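Local coordinates for CELL WALL surface anchor family protein (Streptococcus pneumoniae, PDB 2WW8) that forms the adhesin of the pneumococcal pilus and probably attaches the bacterium to host cells, at residues A[748-760]-A[778-791]. Sequence-based numbering, arbitrary orientation.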
ATOM      1  N   LYS A 748     -58.010  33.827  73.067  1.00 22.12           N
ATOM      2  CA  LYS A 748     -57.210  33.618  71.867  1.00 21.13           C
ATOM      3  C   LYS A 748     -57.849  34.195  70.623  1.00 20.11           C
ATOM      4  O   LYS A 748     -57.530  33.746  69.531  1.00 20.81           O
ATOM      5  CB  LYS A 748     -56.822  32.135  71.696  1.00 22.69           C
ATOM      6  CG  LYS A 748     -56.169  31.487  72.947  1.00 22.82           C
ATOM      7  CD  LYS A 748     -54.978  32.305  73.488  1.00 22.33           C
ATOM      8  CE  LYS A 748     -53.947  31.565  74.380  1.00 24.28           C
ATOM      9  NZ  LYS A 748     -54.496  31.116  75.713  1.00 30.88           N
ATOM     10  N   LYS A 749     -58.690  35.217  70.754  1.00 19.30           N
ATOM     11  CA  LYS A 749     -59.127  35.977  69.572  1.00 20.07           C
ATOM     12  C   LYS A 749     -58.091  36.985  69.031  1.00 18.99           C
ATOM     13  O   LYS A 749     -57.331  37.549  69.802  1.00 18.79           O
ATOM     14  CB  LYS A 749     -60.437  36.705  69.853  1.00 20.19           C
ATOM     15  CG  LYS A 749     -61.665  36.077  69.243  1.00 23.81           C
ATOM     16  CD  LYS A 749     -62.374  35.044  70.110  1.00 31.15           C
ATOM     17  CE  LYS A 749     -63.751  34.735  69.492  1.00 35.18           C
ATOM     18  NZ  LYS A 749     -64.506  33.594  70.081  1.00 36.22           N
ATOM     19  N   PRO A 750     -58.094  37.238  67.710  1.00 19.15           N
ATOM     20  CA  PRO A 750     -57.106  38.131  67.079  1.00 18.28           C
ATOM     21  C   PRO A 750     -57.300  39.606  67.411  1.00 18.51           C
ATOM     22  O   PRO A 750     -58.449  40.046  67.565  1.00 18.67           O
ATOM     23  CB  PRO A 750     -57.330  37.891  65.580  1.00 17.67           C
ATOM     24  CG  PRO A 750     -58.804  37.429  65.488  1.00 18.12           C
ATOM     25  CD  PRO A 750     -58.974  36.573  66.715  1.00 17.49           C
ATOM     26  N   LEU A 751     -56.206  40.355  67.535  1.00 18.14           N
ATOM     27  CA  LEU A 751     -56.266  41.764  67.957  1.00 18.65           C
ATOM     28  C   LEU A 751     -55.736  42.783  66.962  1.00 18.72           C
ATOM     29  O   LEU A 751     -54.602  42.674  66.490  1.00 18.36           O
ATOM     30  CB  LEU A 751     -55.543  42.017  69.300  1.00 17.54           C
ATOM     31  CG  LEU A 751     -56.011  41.281  70.563  1.00 16.27           C
ATOM     32  CD1 LEU A 751     -55.097  41.605  71.761  1.00 14.34           C
ATOM     33  CD2 LEU A 751     -57.443  41.652  70.834  1.00 14.99           C
ATOM     34  N   ARG A 752     -56.552  43.801  66.701  1.00 19.25           N
ATOM     35  CA  ARG A 752     -56.202  44.851  65.739  1.00 20.61           C
ATOM     36  C   ARG A 752     -55.541  45.995  66.511  1.00 20.25           C
ATOM     37  O   ARG A 752     -55.916  46.299  67.644  1.00 19.58           O
ATOM     38  CB  ARG A 752     -57.462  45.407  65.070  1.00 21.31           C
ATOM     39  CG  ARG A 752     -57.276  46.573  64.102  1.00 26.99           C
ATOM     40  CD  ARG A 752     -58.653  47.094  63.633  1.00 35.45           C
ATOM     41  NE  ARG A 752     -59.522  47.384  64.782  1.00 44.53           N
ATOM     42  CZ  ARG A 752     -60.515  48.286  64.822  1.00 49.87           C
ATOM     43  NH1 ARG A 752     -60.832  49.053  63.771  1.00 47.23           N
ATOM     44  NH2 ARG A 752     -61.218  48.425  65.948  1.00 50.00           N
ATOM     45  N   GLY A 753     -54.561  46.635  65.899  1.00 19.42           N
ATOM     46  CA  GLY A 753     -54.065  47.855  66.483  1.00 20.30           C
ATOM     47  C   GLY A 753     -52.859  47.707  67.391  1.00 20.25           C
ATOM     48  O   GLY A 753     -52.477  48.692  68.010  1.00 20.46           O
ATOM     49  N   ALA A 754     -52.246  46.523  67.484  1.00 19.67           N
ATOM     50  CA  ALA A 754     -50.947  46.442  68.189  1.00 19.39           C
ATOM     51  C   ALA A 754     -49.849  46.868  67.216  1.00 19.28           C
ATOM     52  O   ALA A 754     -50.008  46.691  66.008  1.00 20.10           O
ATOM     53  CB  ALA A 754     -50.661  45.013  68.736  1.00 18.05           C
ATOM     54  N   VAL A 755     -48.740  47.381  67.728  1.00 18.04           N
ATOM     55  CA  VAL A 755     -47.644  47.866  66.881  1.00 17.89           C
ATOM     56  C   VAL A 755     -46.338  47.166  67.270  1.00 17.60           C
ATOM     57  O   VAL A 755     -45.965  47.132  68.439  1.00 18.42           O
ATOM     58  CB  VAL A 755     -47.499  49.394  66.986  1.00 16.85           C
ATOM     59  CG1 VAL A 755     -46.273  49.889  66.221  1.00 17.16           C
ATOM     60  CG2 VAL A 755     -48.799  50.104  66.513  1.00 18.16           C
ATOM     61  N   PHE A 756     -45.645  46.586  66.299  1.00 17.41           N
ATOM     62  CA  PHE A 756     -44.436  45.814  66.570  1.00 18.01           C
ATOM     63  C   PHE A 756     -43.333  46.251  65.614  1.00 19.00           C
ATOM     64  O   PHE A 756     -43.640  46.782  64.543  1.00 18.55           O
ATOM     65  CB  PHE A 756     -44.697  44.338  66.280  1.00 17.59           C
ATOM     66  CG  PHE A 756     -45.569  43.650  67.314  1.00 16.94           C
ATOM     67  CD1 PHE A 756     -46.940  43.847  67.328  1.00 16.09           C
ATOM     68  CD2 PHE A 756     -45.016  42.781  68.241  1.00 17.99           C
ATOM     69  CE1 PHE A 756     -47.746  43.206  68.241  1.00 15.79           C
ATOM     70  CE2 PHE A 756     -45.818  42.138  69.187  1.00 15.64           C
ATOM     71  CZ  PHE A 756     -47.179  42.346  69.182  1.00 13.29           C
ATOM     72  N   SER A 757     -42.083  45.992  65.990  1.00 18.45           N
ATOM     73  CA  SER A 757     -40.955  46.261  65.133  1.00 19.30           C
ATOM     74  C   SER A 757     -40.060  45.041  65.191  1.00 20.42           C
ATOM     75  O   SER A 757     -39.754  44.555  66.276  1.00 20.50           O
ATOM     76  CB  SER A 757     -40.209  47.515  65.595  1.00 19.53           C
ATOM     77  OG  SER A 757     -41.001  48.666  65.351  1.00 17.75           O
ATOM     78  N   LEU A 758     -39.643  44.557  64.023  1.00 21.25           N
ATOM     79  CA  LEU A 758     -38.706  43.435  63.910  1.00 22.43           C
ATOM     80  C   LEU A 758     -37.261  43.938  63.869  1.00 23.17           C
ATOM     81  O   LEU A 758     -36.895  44.654  62.942  1.00 23.82           O
ATOM     82  CB  LEU A 758     -39.026  42.587  62.671  1.00 20.63           C
ATOM     83  CG  LEU A 758     -38.285  41.257  62.464  1.00 21.57           C
ATOM     84  CD1 LEU A 758     -38.131  40.384  63.724  1.00 17.65           C
ATOM     85  CD2 LEU A 758     -38.943  40.457  61.306  1.00 15.41           C
ATOM     86  N   GLN A 759     -36.453  43.581  64.866  1.00 23.99           N
ATOM     87  CA  GLN A 759     -35.043  43.979  64.878  1.00 24.57           C
ATOM     88  C   GLN A 759     -34.133  42.864  64.395  1.00 25.29           C
ATOM     89  O   GLN A 759     -34.456  41.686  64.547  1.00 23.87           O
ATOM     90  CB  GLN A 759     -34.593  44.406  66.271  1.00 25.37           C
ATOM     91  CG  GLN A 759     -35.470  45.485  66.896  1.00 27.41           C
ATOM     92  CD  GLN A 759     -35.189  46.853  66.327  1.00 32.09           C
ATOM     93  OE1 GLN A 759     -35.829  47.311  65.373  1.00 32.40           O
ATOM     94  NE2 GLN A 759     -34.193  47.515  66.907  1.00 34.30           N
ATOM     95  N   LYS A 760     -32.995  43.245  63.812  1.00 25.98           N
ATOM     96  CA  LYS A 760     -31.984  42.288  63.363  1.00 26.64           C
ATOM     97  C   LYS A 760     -30.655  42.567  64.042  1.00 27.46           C
ATOM     98  O   LYS A 760     -30.314  43.726  64.259  1.00 26.98           O
ATOM     99  CB  LYS A 760     -31.802  42.307  61.841  1.00 26.97           C
ATOM    100  CG  LYS A 760     -31.123  41.042  61.320  1.00 25.00           C
ATOM    101  CD  LYS A 760     -31.069  40.995  59.801  1.00 26.54           C
ATOM    102  CE  LYS A 760     -30.206  39.815  59.309  1.00 24.72           C
ATOM    103  NZ  LYS A 760     -28.866  39.734  59.972  1.00 20.62           N
ATOM    104  N   TYR A 778     -40.603  46.504  58.228  1.00 26.22           N
ATOM    105  CA  TYR A 778     -41.047  45.816  59.435  1.00 25.07           C
ATOM    106  C   TYR A 778     -40.776  46.649  60.695  1.00 25.39           C
ATOM    107  O   TYR A 778     -40.432  46.120  61.755  1.00 25.60           O
ATOM    108  CB  TYR A 778     -40.411  44.423  59.524  1.00 23.95           C
ATOM    109  CG  TYR A 778     -40.796  43.527  58.373  1.00 22.57           C
ATOM    110  CD1 TYR A 778     -42.077  43.579  57.820  1.00 19.54           C
ATOM    111  CD2 TYR A 778     -39.875  42.607  57.846  1.00 23.44           C
ATOM    112  CE1 TYR A 778     -42.442  42.744  56.763  1.00 20.93           C
ATOM    113  CE2 TYR A 778     -40.223  41.767  56.785  1.00 24.02           C
ATOM    114  CZ  TYR A 778     -41.505  41.845  56.248  1.00 22.42           C
ATOM    115  OH  TYR A 778     -41.847  41.002  55.216  1.00 21.02           O
ATOM    116  N   GLN A 779     -40.935  47.962  60.570  1.00 24.79           N
ATOM    117  CA  GLN A 779     -40.803  48.882  61.689  1.00 24.86           C
ATOM    118  C   GLN A 779     -42.191  49.469  61.876  1.00 24.67           C
ATOM    119  O   GLN A 779     -42.805  49.871  60.876  1.00 24.26           O
ATOM    120  CB  GLN A 779     -39.765  49.950  61.362  1.00 25.11           C
ATOM    121  CG  GLN A 779     -38.387  49.345  61.327  1.00 26.03           C
ATOM    122  CD  GLN A 779     -37.812  49.250  62.711  1.00 30.14           C
ATOM    123  OE1 GLN A 779     -37.911  50.204  63.496  1.00 32.45           O
ATOM    124  NE2 GLN A 779     -37.207  48.112  63.027  1.00 30.10           N
ATOM    125  N   ASN A 780     -42.696  49.445  63.117  1.00 23.41           N
ATOM    126  CA  ASN A 780     -44.038  49.961  63.411  1.00 23.63           C
ATOM    127  C   ASN A 780     -45.132  49.300  62.604  1.00 22.88           C
ATOM    128  O   ASN A 780     -45.943  49.969  61.977  1.00 22.34           O
ATOM    129  CB  ASN A 780     -44.124  51.465  63.111  1.00 24.07           C
ATOM    130  CG  ASN A 780     -43.417  52.295  64.148  1.00 26.42           C
ATOM    131  OD1 ASN A 780     -42.399  51.901  64.714  1.00 28.42           O
ATOM    132  ND2 ASN A 780     -43.978  53.463  64.417  1.00 32.92           N
ATOM    133  N   VAL A 781     -45.152  47.979  62.578  1.00 23.38           N
ATOM    134  CA  VAL A 781     -46.192  47.313  61.809  1.00 22.89           C
ATOM    135  C   VAL A 781     -47.386  47.205  62.748  1.00 23.16           C
ATOM    136  O   VAL A 781     -47.258  46.783  63.890  1.00 22.16           O
ATOM    137  CB  VAL A 781     -45.743  45.967  61.222  1.00 23.36           C
ATOM    138  CG1 VAL A 781     -44.454  46.168  60.449  1.00 23.01           C
ATOM    139  CG2 VAL A 781     -45.496  44.953  62.324  1.00 22.77           C
ATOM    140  N   ARG A 782     -48.537  47.633  62.246  1.00 22.85           N
ATOM    141  CA  ARG A 782     -49.745  47.687  63.035  1.00 23.24           C
ATOM    142  C   ARG A 782     -50.608  46.505  62.581  1.00 22.94           C
ATOM    143  O   ARG A 782     -50.848  46.366  61.374  1.00 23.62           O
ATOM    144  CB  ARG A 782     -50.444  49.014  62.742  1.00 22.92           C
ATOM    145  CG  ARG A 782     -51.743  49.191  63.478  1.00 26.20           C
ATOM    146  CD  ARG A 782     -52.239  50.620  63.269  1.00 32.80           C
ATOM    147  NE  ARG A 782     -53.405  50.911  64.104  1.00 34.51           N
ATOM    148  CZ  ARG A 782     -53.340  51.447  65.322  1.00 36.11           C
ATOM    149  NH1 ARG A 782     -52.164  51.767  65.872  1.00 31.31           N
ATOM    150  NH2 ARG A 782     -54.473  51.653  65.985  1.00 33.77           N
ATOM    151  N   THR A 783     -51.072  45.667  63.504  1.00 20.02           N
ATOM    152  CA  THR A 783     -51.940  44.534  63.174  1.00 19.09           C
ATOM    153  C   THR A 783     -53.326  44.974  62.696  1.00 19.69           C
ATOM    154  O   THR A 783     -53.837  45.999  63.167  1.00 18.96           O
ATOM    155  CB  THR A 783     -52.123  43.560  64.377  1.00 18.84           C
ATOM    156  OG1 THR A 783     -52.734  44.239  65.501  1.00 14.59           O
ATOM    157  CG2 THR A 783     -50.778  42.925  64.785  1.00 19.81           C
ATOM    158  N   GLY A 784     -53.911  44.192  61.784  1.00 20.10           N
ATOM    159  CA  GLY A 784     -55.281  44.371  61.271  1.00 20.03           C
ATOM    160  C   GLY A 784     -56.261  43.470  62.008  1.00 21.36           C
ATOM    161  O   GLY A 784     -55.921  42.914  63.058  1.00 21.02           O
ATOM    162  N   GLU A 785     -57.475  43.292  61.492  1.00 22.01           N
ATOM    163  CA  GLU A 785     -58.462  42.502  62.231  1.00 23.27           C
ATOM    164  C   GLU A 785     -58.056  41.054  62.423  1.00 22.74           C
ATOM    165  O   GLU A 785     -58.512  40.419  63.381  1.00 22.27           O
ATOM    166  CB  GLU A 785     -59.847  42.490  61.587  1.00 24.11           C
ATOM    167  CG  GLU A 785     -60.674  43.750  61.829  1.00 30.46           C
ATOM    168  CD  GLU A 785     -61.898  43.765  60.918  1.00 37.37           C
ATOM    169  OE1 GLU A 785     -62.754  42.859  61.048  1.00 36.94           O
ATOM    170  OE2 GLU A 785     -61.991  44.663  60.048  1.00 40.98           O
ATOM    171  N   ASP A 786     -57.227  40.526  61.523  1.00 22.36           N
ATOM    172  CA  ASP A 786     -56.763  39.138  61.650  1.00 21.66           C
ATOM    173  C   ASP A 786     -55.660  38.926  62.693  1.00 21.04           C
ATOM    174  O   ASP A 786     -55.317  37.788  63.005  1.00 21.42           O
ATOM    175  CB  ASP A 786     -56.340  38.564  60.289  1.00 22.23           C
ATOM    176  CG  ASP A 786     -55.167  39.326  59.651  1.00 23.61           C
ATOM    177  OD1 ASP A 786     -54.488  40.150  60.305  1.00 24.33           O
ATOM    178  OD2 ASP A 786     -54.906  39.113  58.450  1.00 26.03           O
ATOM    179  N   GLY A 787     -55.115  40.000  63.258  1.00 20.61           N
ATOM    180  CA  GLY A 787     -54.080  39.900  64.283  1.00 19.83           C
ATOM    181  C   GLY A 787     -52.692  39.600  63.733  1.00 19.52           C
ATOM    182  O   GLY A 787     -51.728  39.507  64.502  1.00 18.87           O
ATOM    183  N   LYS A 788     -52.579  39.448  62.412  1.00 19.85           N
ATOM    184  CA  LYS A 788     -51.335  38.928  61.813  1.00 19.22           C
ATOM    185  C   LYS A 788     -50.164  39.877  61.683  1.00 18.67           C
ATOM    186  O   LYS A 788     -50.307  40.991  61.202  1.00 19.18           O
ATOM    187  CB  LYS A 788     -51.592  38.278  60.456  1.00 19.12           C
ATOM    188  CG  LYS A 788     -52.406  37.019  60.588  1.00 18.66           C
ATOM    189  CD  LYS A 788     -52.598  36.368  59.247  1.00 21.25           C
ATOM    190  CE  LYS A 788     -53.344  35.051  59.393  1.00 22.56           C
ATOM    191  NZ  LYS A 788     -54.014  34.856  58.074  1.00 23.91           N
ATOM    192  N   LEU A 789     -49.007  39.415  62.131  1.00 18.47           N
ATOM    193  CA  LEU A 789     -47.725  40.019  61.801  1.00 19.02           C
ATOM    194  C   LEU A 789     -46.914  39.092  60.904  1.00 19.19           C
ATOM    195  O   LEU A 789     -46.322  38.122  61.390  1.00 20.28           O
ATOM    196  CB  LEU A 789     -46.923  40.210  63.072  1.00 18.08           C
ATOM    197  CG  LEU A 789     -47.479  41.247  64.046  1.00 18.90           C
ATOM    198  CD1 LEU A 789     -46.773  40.973  65.330  1.00 19.20           C
ATOM    199  CD2 LEU A 789     -47.278  42.678  63.572  1.00 18.91           C
ATOM    200  N   THR A 790     -46.868  39.407  59.614  1.00 19.29           N
ATOM    201  CA  THR A 790     -46.321  38.524  58.576  1.00 18.86           C
ATOM    202  C   THR A 790     -44.968  39.042  58.073  1.00 19.86           C
ATOM    203  O   THR A 790     -44.911  40.114  57.439  1.00 19.87           O
ATOM    204  CB  THR A 790     -47.318  38.402  57.407  1.00 19.12           C
ATOM    205  OG1 THR A 790     -48.539  37.848  57.911  1.00 17.85           O
ATOM    206  CG2 THR A 790     -46.766  37.487  56.272  1.00 18.29           C
ATOM    207  N   PHE A 791     -43.912  38.279  58.371  1.00 19.36           N
ATOM    208  CA  PHE A 791     -42.545  38.536  57.908  1.00 20.25           C
ATOM    209  C   PHE A 791     -42.066  37.532  56.840  1.00 20.89           C
ATOM    210  O   PHE A 791     -42.229  36.321  56.995  1.00 19.94           O
ATOM    211  CB  PHE A 791     -41.586  38.559  59.092  1.00 19.75           C
ATOM    212  CG  PHE A 791     -42.085  39.407  60.231  1.00 21.64           C
ATOM    213  CD1 PHE A 791     -42.351  40.754  60.037  1.00 22.72           C
ATOM    214  CD2 PHE A 791     -42.316  38.854  61.468  1.00 19.91           C
ATOM    215  CE1 PHE A 791     -42.831  41.527  61.077  1.00 22.74           C
ATOM    216  CE2 PHE A 791     -42.770  39.633  62.525  1.00 22.61           C
ATOM    217  CZ  PHE A 791     -43.035  40.968  62.314  1.00 21.08           C
TER
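Leu789 CD1 sits over one face of the Phe756 ring, 3.6 Å from its centroid, and Leu758 CD2 covers a face of Phe791 in the same manner. These pairs make up the buried, tightly packed side: Phe756 also touches Ile852, and Phe791 touches Phe740, both on the sheet that carries strand 788-794. This is the two-sheet sandwich of a prealbumin-like (CNA_B) domain, with strand 755-761 in one sheet and 788-794 in the other; residues 778-791 run along an edge of the first sheet and then cross to the second. Along that edge Phe756 and Val781 exchange antiparallel backbone bonds, and a G1 bulge sets both Asn780 and Val781 opposite Phe756. Ser757 OG accepts from Asn780 N at 2.9 Å and bonds to Asn804 OD1 as well. Thr783 is buried too: OG1, held between the backbone N and the carbonyl carbon (chi1 61°), donates to Leu751 O at 2.6 Å and accepts from Ala754 N at 3.1 Å. The outer side is looser. Arg782, extended from CG to NE, lays its guanidinium over Gly753, with CZ 3.8 Å from Gly753 CA, while Pro750 CB rests 3.3 Å from Asp786 O in the type I turn from Gly784 to Gly787, whose Glu785 and Asp786 are exposed.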